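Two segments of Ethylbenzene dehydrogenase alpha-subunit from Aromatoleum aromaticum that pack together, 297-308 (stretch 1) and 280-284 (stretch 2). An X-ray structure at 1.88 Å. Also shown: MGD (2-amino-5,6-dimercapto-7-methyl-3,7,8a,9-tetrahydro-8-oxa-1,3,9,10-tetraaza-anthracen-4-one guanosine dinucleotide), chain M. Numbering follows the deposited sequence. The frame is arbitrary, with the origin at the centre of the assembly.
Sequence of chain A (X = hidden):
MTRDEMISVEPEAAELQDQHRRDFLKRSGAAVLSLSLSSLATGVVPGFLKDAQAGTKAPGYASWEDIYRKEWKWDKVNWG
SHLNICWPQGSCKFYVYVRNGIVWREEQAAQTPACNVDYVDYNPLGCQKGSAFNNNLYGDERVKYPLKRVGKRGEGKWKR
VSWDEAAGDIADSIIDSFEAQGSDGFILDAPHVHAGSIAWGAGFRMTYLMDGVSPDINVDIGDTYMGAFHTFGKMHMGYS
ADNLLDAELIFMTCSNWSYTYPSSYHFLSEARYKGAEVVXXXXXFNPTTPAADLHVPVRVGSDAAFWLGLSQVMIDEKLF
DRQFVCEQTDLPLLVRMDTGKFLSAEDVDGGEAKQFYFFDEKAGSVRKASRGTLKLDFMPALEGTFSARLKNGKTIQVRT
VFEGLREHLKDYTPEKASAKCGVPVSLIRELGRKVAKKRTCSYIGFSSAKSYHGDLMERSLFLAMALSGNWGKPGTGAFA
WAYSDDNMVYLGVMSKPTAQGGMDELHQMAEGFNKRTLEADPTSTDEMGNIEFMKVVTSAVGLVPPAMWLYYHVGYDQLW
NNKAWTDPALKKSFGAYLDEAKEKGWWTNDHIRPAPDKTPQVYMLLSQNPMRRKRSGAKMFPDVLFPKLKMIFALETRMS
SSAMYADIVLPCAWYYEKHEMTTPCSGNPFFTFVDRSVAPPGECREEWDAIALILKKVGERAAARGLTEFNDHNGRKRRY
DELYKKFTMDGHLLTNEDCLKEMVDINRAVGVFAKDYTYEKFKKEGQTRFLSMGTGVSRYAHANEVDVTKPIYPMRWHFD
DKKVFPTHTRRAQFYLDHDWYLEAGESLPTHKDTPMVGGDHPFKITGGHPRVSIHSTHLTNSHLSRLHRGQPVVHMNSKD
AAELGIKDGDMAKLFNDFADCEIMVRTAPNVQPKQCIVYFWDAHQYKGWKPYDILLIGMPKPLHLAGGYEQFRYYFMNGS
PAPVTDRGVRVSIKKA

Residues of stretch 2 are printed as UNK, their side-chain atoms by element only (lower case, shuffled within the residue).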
ATOM      1  N   PRO A 297      -4.651 -22.781   6.218  1.00 24.73           N
ATOM      2  CA  PRO A 297      -3.321 -22.458   6.687  1.00 24.40           C
ATOM      3  C   PRO A 297      -2.281 -23.387   6.112  1.00 24.46           C
ATOM      4  O   PRO A 297      -1.605 -24.169   6.811  1.00 24.38           O
ATOM      5  CB  PRO A 297      -3.453 -22.584   8.199  1.00 25.32           C
ATOM      6  CG  PRO A 297      -4.442 -23.649   8.380  1.00 25.86           C
ATOM      7  CD  PRO A 297      -5.387 -23.600   7.207  1.00 25.49           C
ATOM      8  N   VAL A 298      -2.129 -23.311   4.819  1.00 23.84           N
ATOM      9  CA  VAL A 298      -1.098 -24.194   4.181  1.00 23.20           C
ATOM     10  C   VAL A 298       0.304 -23.987   4.703  1.00 23.65           C
ATOM     11  O   VAL A 298       0.720 -22.865   4.956  1.00 23.55           O
ATOM     12  CB  VAL A 298      -1.100 -24.026   2.654  1.00 23.48           C
ATOM     13  CG1 VAL A 298      -2.429 -24.629   2.063  1.00 24.64           C
ATOM     14  CG2 VAL A 298      -0.868 -22.556   2.240  1.00 21.97           C
ATOM     15  N   ARG A 299       1.064 -25.073   4.839  1.00 24.60           N
ATOM     16  CA  ARG A 299       2.495 -24.932   4.998  1.00 26.24           C
ATOM     17  C   ARG A 299       3.031 -24.205   3.756  1.00 25.71           C
ATOM     18  O   ARG A 299       2.574 -24.479   2.653  1.00 24.33           O
ATOM     19  CB  ARG A 299       3.164 -26.283   5.139  1.00 26.59           C
ATOM     20  CG  ARG A 299       2.869 -26.936   6.457  1.00 30.28           C
ATOM     21  CD  ARG A 299       3.579 -28.296   6.603  1.00 33.05           C
ATOM     22  NE  ARG A 299       2.821 -29.020   7.616  1.00 41.50           N
ATOM     23  CZ  ARG A 299       2.714 -30.337   7.725  1.00 44.29           C
ATOM     24  NH1 ARG A 299       3.404 -31.144   6.911  1.00 46.24           N
ATOM     25  NH2 ARG A 299       1.927 -30.844   8.692  1.00 44.64           N
ATOM     26  N   VAL A 300       3.990 -23.299   3.944  1.00 24.19           N
ATOM     27  CA  VAL A 300       4.584 -22.562   2.812  1.00 24.16           C
ATOM     28  C   VAL A 300       4.934 -23.563   1.720  1.00 22.90           C
ATOM     29  O   VAL A 300       5.594 -24.523   1.997  1.00 22.71           O
ATOM     30  CB  VAL A 300       5.842 -21.805   3.222  1.00 23.74           C
ATOM     31  CG1 VAL A 300       6.434 -21.142   2.022  1.00 23.96           C
ATOM     32  CG2 VAL A 300       5.513 -20.790   4.352  1.00 22.30           C
ATOM     33  N   GLY A 301       4.445 -23.338   0.493  1.00 23.89           N
ATOM     34  CA  GLY A 301       4.776 -24.155  -0.650  1.00 23.98           C
ATOM     35  C   GLY A 301       4.046 -25.476  -0.823  1.00 24.00           C
ATOM     36  O   GLY A 301       4.342 -26.215  -1.755  1.00 24.98           O
ATOM     37  N   SER A 302       3.105 -25.783   0.071  1.00 23.73           N
ATOM     38  CA  SER A 302       2.425 -27.056   0.053  1.00 22.64           C
ATOM     39  C   SER A 302       1.062 -27.069  -0.626  1.00 22.93           C
ATOM     40  O   SER A 302       0.344 -28.083  -0.500  1.00 23.27           O
ATOM     41  CB  SER A 302       2.236 -27.579   1.479  1.00 24.00           C
ATOM     42  OG  SER A 302       1.345 -26.763   2.214  1.00 21.80           O
ATOM     43  N   ASP A 303       0.680 -25.968  -1.285  1.00 21.31           N
ATOM     44  CA  ASP A 303      -0.649 -25.850  -1.867  1.00 22.15           C
ATOM     45  C   ASP A 303      -1.092 -26.990  -2.778  1.00 21.15           C
ATOM     46  O   ASP A 303      -2.284 -27.310  -2.834  1.00 21.22           O
ATOM     47  CB  ASP A 303      -0.789 -24.547  -2.646  1.00 22.33           C
ATOM     48  CG  ASP A 303      -0.636 -23.325  -1.781  1.00 24.72           C
ATOM     49  OD1 ASP A 303       0.369 -23.227  -1.024  1.00 25.31           O
ATOM     50  OD2 ASP A 303      -1.481 -22.416  -1.917  1.00 24.68           O
ATOM     51  N   ALA A 304      -0.165 -27.581  -3.526  1.00 22.60           N
ATOM     52  CA  ALA A 304      -0.509 -28.725  -4.392  1.00 21.65           C
ATOM     53  C   ALA A 304      -1.204 -29.806  -3.602  1.00 22.15           C
ATOM     54  O   ALA A 304      -2.171 -30.391  -4.069  1.00 22.92           O
ATOM     55  CB  ALA A 304       0.709 -29.302  -5.046  1.00 20.77           C
ATOM     56  N   ALA A 305      -0.668 -30.126  -2.424  1.00 22.14           N
ATOM     57  CA  ALA A 305      -1.242 -31.202  -1.629  1.00 21.46           C
ATOM     58  C   ALA A 305      -2.688 -30.836  -1.252  1.00 21.51           C
ATOM     59  O   ALA A 305      -3.569 -31.699  -1.175  1.00 22.44           O
ATOM     60  CB  ALA A 305      -0.375 -31.481  -0.393  1.00 19.46           C
ATOM     61  N   PHE A 306      -2.915 -29.576  -0.941  1.00 21.50           N
ATOM     62  CA  PHE A 306      -4.277 -29.143  -0.582  1.00 21.88           C
ATOM     63  C   PHE A 306      -5.199 -29.388  -1.765  1.00 20.99           C
ATOM     64  O   PHE A 306      -6.238 -30.035  -1.647  1.00 21.60           O
ATOM     65  CB  PHE A 306      -4.301 -27.699  -0.094  1.00 21.94           C
ATOM     66  CG  PHE A 306      -5.699 -27.111  -0.003  1.00 21.40           C
ATOM     67  CD1 PHE A 306      -6.538 -27.399   1.071  1.00 20.69           C
ATOM     68  CD2 PHE A 306      -6.177 -26.303  -1.003  1.00 21.95           C
ATOM     69  CE1 PHE A 306      -7.832 -26.884   1.114  1.00 21.21           C
ATOM     70  CE2 PHE A 306      -7.452 -25.814  -0.964  1.00 23.28           C
ATOM     71  CZ  PHE A 306      -8.276 -26.099   0.103  1.00 21.91           C
ATOM     72  N   TRP A 307      -4.795 -28.916  -2.926  1.00 21.28           N
ATOM     73  CA  TRP A 307      -5.660 -28.969  -4.087  1.00 21.05           C
ATOM     74  C   TRP A 307      -5.793 -30.387  -4.626  1.00 19.82           C
ATOM     75  O   TRP A 307      -6.870 -30.761  -5.082  1.00 20.64           O
ATOM     76  CB  TRP A 307      -5.189 -28.029  -5.184  1.00 21.49           C
ATOM     77  CG  TRP A 307      -5.409 -26.645  -4.876  1.00 20.25           C
ATOM     78  CD1 TRP A 307      -4.479 -25.750  -4.543  1.00 22.10           C
ATOM     79  CD2 TRP A 307      -6.659 -25.969  -4.861  1.00 20.94           C
ATOM     80  NE1 TRP A 307      -5.052 -24.536  -4.305  1.00 21.31           N
ATOM     81  CE2 TRP A 307      -6.403 -24.643  -4.510  1.00 22.10           C
ATOM     82  CE3 TRP A 307      -7.984 -26.358  -5.125  1.00 20.46           C
ATOM     83  CZ2 TRP A 307      -7.412 -23.692  -4.402  1.00 22.03           C
ATOM     84  CZ3 TRP A 307      -8.984 -25.403  -5.010  1.00 21.47           C
ATOM     85  CH2 TRP A 307      -8.686 -24.093  -4.675  1.00 22.82           C
ATOM     86  N   LEU A 308      -4.764 -31.195  -4.476  1.00 20.85           N
ATOM     87  CA  LEU A 308      -4.900 -32.583  -4.864  1.00 21.03           C
ATOM     88  C   LEU A 308      -5.863 -33.308  -3.872  1.00 20.97           C
ATOM     89  O   LEU A 308      -6.618 -34.208  -4.247  1.00 22.37           O
ATOM     90  CB  LEU A 308      -3.529 -33.229  -4.916  1.00 20.02           C
ATOM     91  CG  LEU A 308      -2.617 -32.686  -6.034  1.00 22.88           C
ATOM     92  CD1 LEU A 308      -1.173 -33.209  -5.910  1.00 21.50           C
ATOM     93  CD2 LEU A 308      -3.196 -33.047  -7.419  1.00 22.83           C
ATOM     94  N   UNK A 280      -9.273 -17.724   2.174  1.00 24.42           N
ATOM     95  CA  UNK A 280      -7.900 -17.242   1.969  1.00 23.80           C
ATOM     96  C   UNK A 280      -7.015 -18.414   2.225  1.00 23.55           C
ATOM     97  O   UNK A 280      -7.048 -18.970   3.323  1.00 23.52           O
ATOM     98  c   UNK A 280      -8.347 -14.764   2.496  1.00 21.89           C
ATOM     99  c   UNK A 280      -6.047 -15.730   2.856  1.00 22.84           C
ATOM    100  c   UNK A 280      -7.528 -16.036   2.887  1.00 24.28           C
ATOM    101  N   UNK A 281      -6.287 -18.828   1.186  1.00 23.07           N
ATOM    102  CA  UNK A 281      -5.286 -19.880   1.310  1.00 23.81           C
ATOM    103  C   UNK A 281      -3.944 -19.154   1.438  1.00 24.32           C
ATOM    104  O   UNK A 281      -3.462 -18.511   0.489  1.00 25.13           O
ATOM    105  c   UNK A 281      -4.233 -21.961   0.355  1.00 23.07           C
ATOM    106  c   UNK A 281      -6.703 -22.227  -1.465  1.00 24.20           C
ATOM    107  c   UNK A 281      -5.260 -20.832   0.100  1.00 22.93           C
ATOM    108  c   UNK A 281      -6.637 -21.393  -0.182  1.00 23.13           C
ATOM    109  N   UNK A 282      -3.370 -19.218   2.639  1.00 23.43           N
ATOM    110  CA  UNK A 282      -2.148 -18.514   2.960  1.00 23.78           C
ATOM    111  C   UNK A 282      -1.495 -19.253   4.121  1.00 23.27           C
ATOM    112  O   UNK A 282      -2.200 -19.742   5.024  1.00 23.43           O
ATOM    113  c   UNK A 282      -2.426 -17.052   3.362  1.00 22.68           C
ATOM    114  N   UNK A 283      -0.179 -19.234   4.172  1.00 23.48           N
ATOM    115  CA  UNK A 283       0.467 -19.854   5.325  1.00 24.25           C
ATOM    116  C   UNK A 283       0.178 -19.078   6.598  1.00 24.60           C
ATOM    117  O   UNK A 283      -0.123 -19.693   7.626  1.00 25.94           O
ATOM    118  c   UNK A 283       1.948 -19.871   4.961  1.00 24.66           C
ATOM    119  c   UNK A 283       0.766 -18.748   3.173  1.00 23.31           C
ATOM    120  c   UNK A 283       2.080 -19.095   3.751  1.00 26.86           C
ATOM    121  N   UNK A 284       0.205 -17.759   6.498  1.00 24.40           N
ATOM    122  CA  UNK A 284      -0.135 -16.864   7.592  1.00 23.99           C
ATOM    123  C   UNK A 284      -1.593 -16.474   7.501  1.00 23.17           C
ATOM    124  O   UNK A 284      -2.203 -16.464   6.423  1.00 23.96           O
ATOM    125  c   UNK A 284       0.793 -14.870   6.270  1.00 21.92           C
ATOM    126  o   UNK A 284       1.118 -15.496   5.263  1.00 26.08           O
ATOM    127  c   UNK A 284       0.755 -15.622   7.616  1.00 24.16           C
ATOM    128  o   UNK A 284       0.554 -13.658   6.262  1.00 23.99           O
TER
HETATM  129  PB  MGD M1986       1.821 -11.134  -3.037  1.00 13.50           P
HETATM  130  O1B MGD M1986       1.839  -9.768  -2.445  1.00 13.53           O
HETATM  131  O2B MGD M1986       3.156 -11.736  -3.288  1.00 16.27           O
HETATM  132  O3B MGD M1986       1.001 -11.294  -4.374  1.00 15.54           O
HETATM  133  O3A MGD M1986       0.353  -8.982  -5.227  1.00 13.42           O
HETATM  134  PA  MGD M1986      -0.243 -10.441  -4.981  1.00 14.85           P
HETATM  135  O1A MGD M1986      -1.348 -10.263  -4.034  1.00 13.45           O
HETATM  136  O2A MGD M1986      -0.523 -11.086  -6.251  1.00 13.70           O
HETATM  137  O5' MGD M1986       1.005 -12.131  -2.076  1.00 15.42           O
HETATM  138  C5' MGD M1986       1.360 -12.210  -0.687  1.00 10.50           C
HETATM  139  C4' MGD M1986       0.691 -13.423  -0.045  1.00 12.02           C
HETATM  140  O4' MGD M1986       1.258 -14.619  -0.560  1.00 14.93           O
HETATM  141  C3' MGD M1986       1.185 -13.375   1.381  1.00 12.42           C
HETATM  142  O3' MGD M1986       0.213 -12.660   2.134  1.00 13.73           O
HETATM  143  C2' MGD M1986       1.248 -14.859   1.768  1.00 15.07           C
HETATM  144  O2' MGD M1986       0.259 -15.141   2.775  1.00 17.21           O
HETATM  145  C1' MGD M1986       0.939 -15.589   0.450  1.00 14.09           C
HETATM  146  N9  MGD M1986       1.844 -16.756   0.319  1.00 13.82           N
HETATM  147  C8  MGD M1986       3.185 -16.784   0.373  1.00 15.66           C
HETATM  148  N7  MGD M1986       3.642 -18.024   0.164  1.00 15.10           N
HETATM  149  C5  MGD M1986       2.545 -18.796  -0.044  1.00 16.12           C
HETATM  150  C6  MGD M1986       2.303 -20.142  -0.283  1.00 15.83           C
HETATM  151  O6  MGD M1986       3.174 -21.019  -0.351  1.00 15.84           O
HETATM  152  N1  MGD M1986       0.973 -20.539  -0.452  1.00 16.39           N
HETATM  153  C2  MGD M1986      -0.134 -19.681  -0.367  1.00 15.83           C
HETATM  154  N2  MGD M1986      -1.410 -20.174  -0.530  1.00 13.58           N
HETATM  155  N3  MGD M1986       0.124 -18.383  -0.158  1.00 13.40           N
HETATM  156  C4  MGD M1986       1.411 -17.956   0.023  1.00 14.16           C
HETATM  157  C10 MGD M1986       1.435  -8.777  -6.059  1.00 14.53           C
HETATM  158  C11 MGD M1986       1.113  -7.630  -6.985  1.00 13.30           C
HETATM  159  O11 MGD M1986       0.825  -6.537  -6.213  1.00 13.50           O
HETATM  160  C12 MGD M1986       2.195  -7.324  -8.031  1.00 15.42           C
HETATM  161  S12 MGD M1986       3.176  -8.594  -8.751  1.00 15.44           S
HETATM  162  C13 MGD M1986       2.405  -6.026  -8.426  1.00 14.58           C
HETATM  163  S13 MGD M1986       3.605  -5.689  -9.624  1.00 14.84           S
HETATM  164  C14 MGD M1986       1.627  -4.911  -7.816  1.00 16.59           C
HETATM  165  N15 MGD M1986       2.508  -4.297  -6.781  1.00 14.50           N
HETATM  166  C16 MGD M1986       1.971  -3.662  -5.645  1.00 14.22           C
HETATM  167  C17 MGD M1986       2.735  -2.961  -4.748  1.00 13.16           C
HETATM  168  O17 MGD M1986       3.979  -2.866  -4.883  1.00 15.69           O
HETATM  169  N18 MGD M1986       2.085  -2.372  -3.645  1.00 14.02           N
HETATM  170  C19 MGD M1986       0.741  -2.451  -3.448  1.00 12.14           C
HETATM  171  N19 MGD M1986       0.224  -1.855  -2.356  1.00 14.20           N
HETATM  172  N20 MGD M1986       0.034  -3.176  -4.327  1.00 13.91           N
HETATM  173  C21 MGD M1986       0.603  -3.737  -5.406  1.00 12.01           C
HETATM  174  N22 MGD M1986      -0.163  -4.471  -6.307  1.00 14.92           N
HETATM  175  C23 MGD M1986       0.381  -5.522  -7.115  1.00 14.40           C

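Position 280 carries three side-chain carbons, one bonded to CA and bearing the other two; none is within reach of stretch 1. The fork at the first carbon, with no heteroatom, identifies Val-280. It lies in a strand, at phi/psi -110/117°, and takes no direct part in the packing.

Position 281 has four carbons, forked at the first, with one arm two carbons long. The end of the longer arm reaches the rings of Trp-307 and Phe-306, and the one-carbon arm lies near Val-298 and Asp-303. That unequal fork is the signature of Ile-281. Its CA-to-CB bond points sideways, but chi1 of -53° (m) and chi2 of 174° (t) carry the long arm to the helix: CD1 of Ile-281 lies 3.4 Å from CZ2 of Trp-307 and 3.7 Å from CE2 of Phe-306, oblique to both rings. CG2 of Ile-281 is 3.6 Å from CG1 of Val-298 and likewise 3.6 Å from OD2 of Asp-303.

Position 282 shows a single side-chain carbon; its CA-to-CB bond points away from stretch 1, and the backbone O faces CA of Pro-297. One carbon makes it Ala-282. The contact falls to the backbone: O of Ala-282 accepts a CA-H...O contact from CA of Pro-297 at 3.4 Å, with 159° at the hydrogen.

Position 283 has three carbons that close a ring onto the backbone N, as only proline does, and the ring packs against Val-298 and Val-300. This is Pro-283, with the C-gamma endo pucker. Its CB is 3.7 Å from CG2 of Val-300, and its CD is 4.2 Å from CG2 of Val-298. A second CA-H...O contact joins CA of Pro-283 to O of Val-298 at 3.0 Å, with a more bent angle of 136°.

Position 284 has two carbons, the second carrying two oxygens. Its CA-to-CB bond points away from stretch 1, and no atom of it makes contact there. The short carboxylate identifies Asp-284, whose OD1 accepts a 2.7 Å hydrogen bond from O2' of MGD.

No hydrogen bond crosses between the stretches. The 374 Å² of buried surface, summed over both sides, rests on apolar packing, chiefly around Ile-281 and Pro-283, supplemented by the two CA-H...O contacts. The conventional polar bonds run through MGD instead. Its N2 donates to O of Ile-281 at 2.8 Å and to OD2 of Asp-303 at 2.6 Å, bridging the stretches, while its N1 donates to OD1 of Asp-303 at 2.8 Å, nearly straight at 176°.

Stretch 2 (280-284) VIAPD
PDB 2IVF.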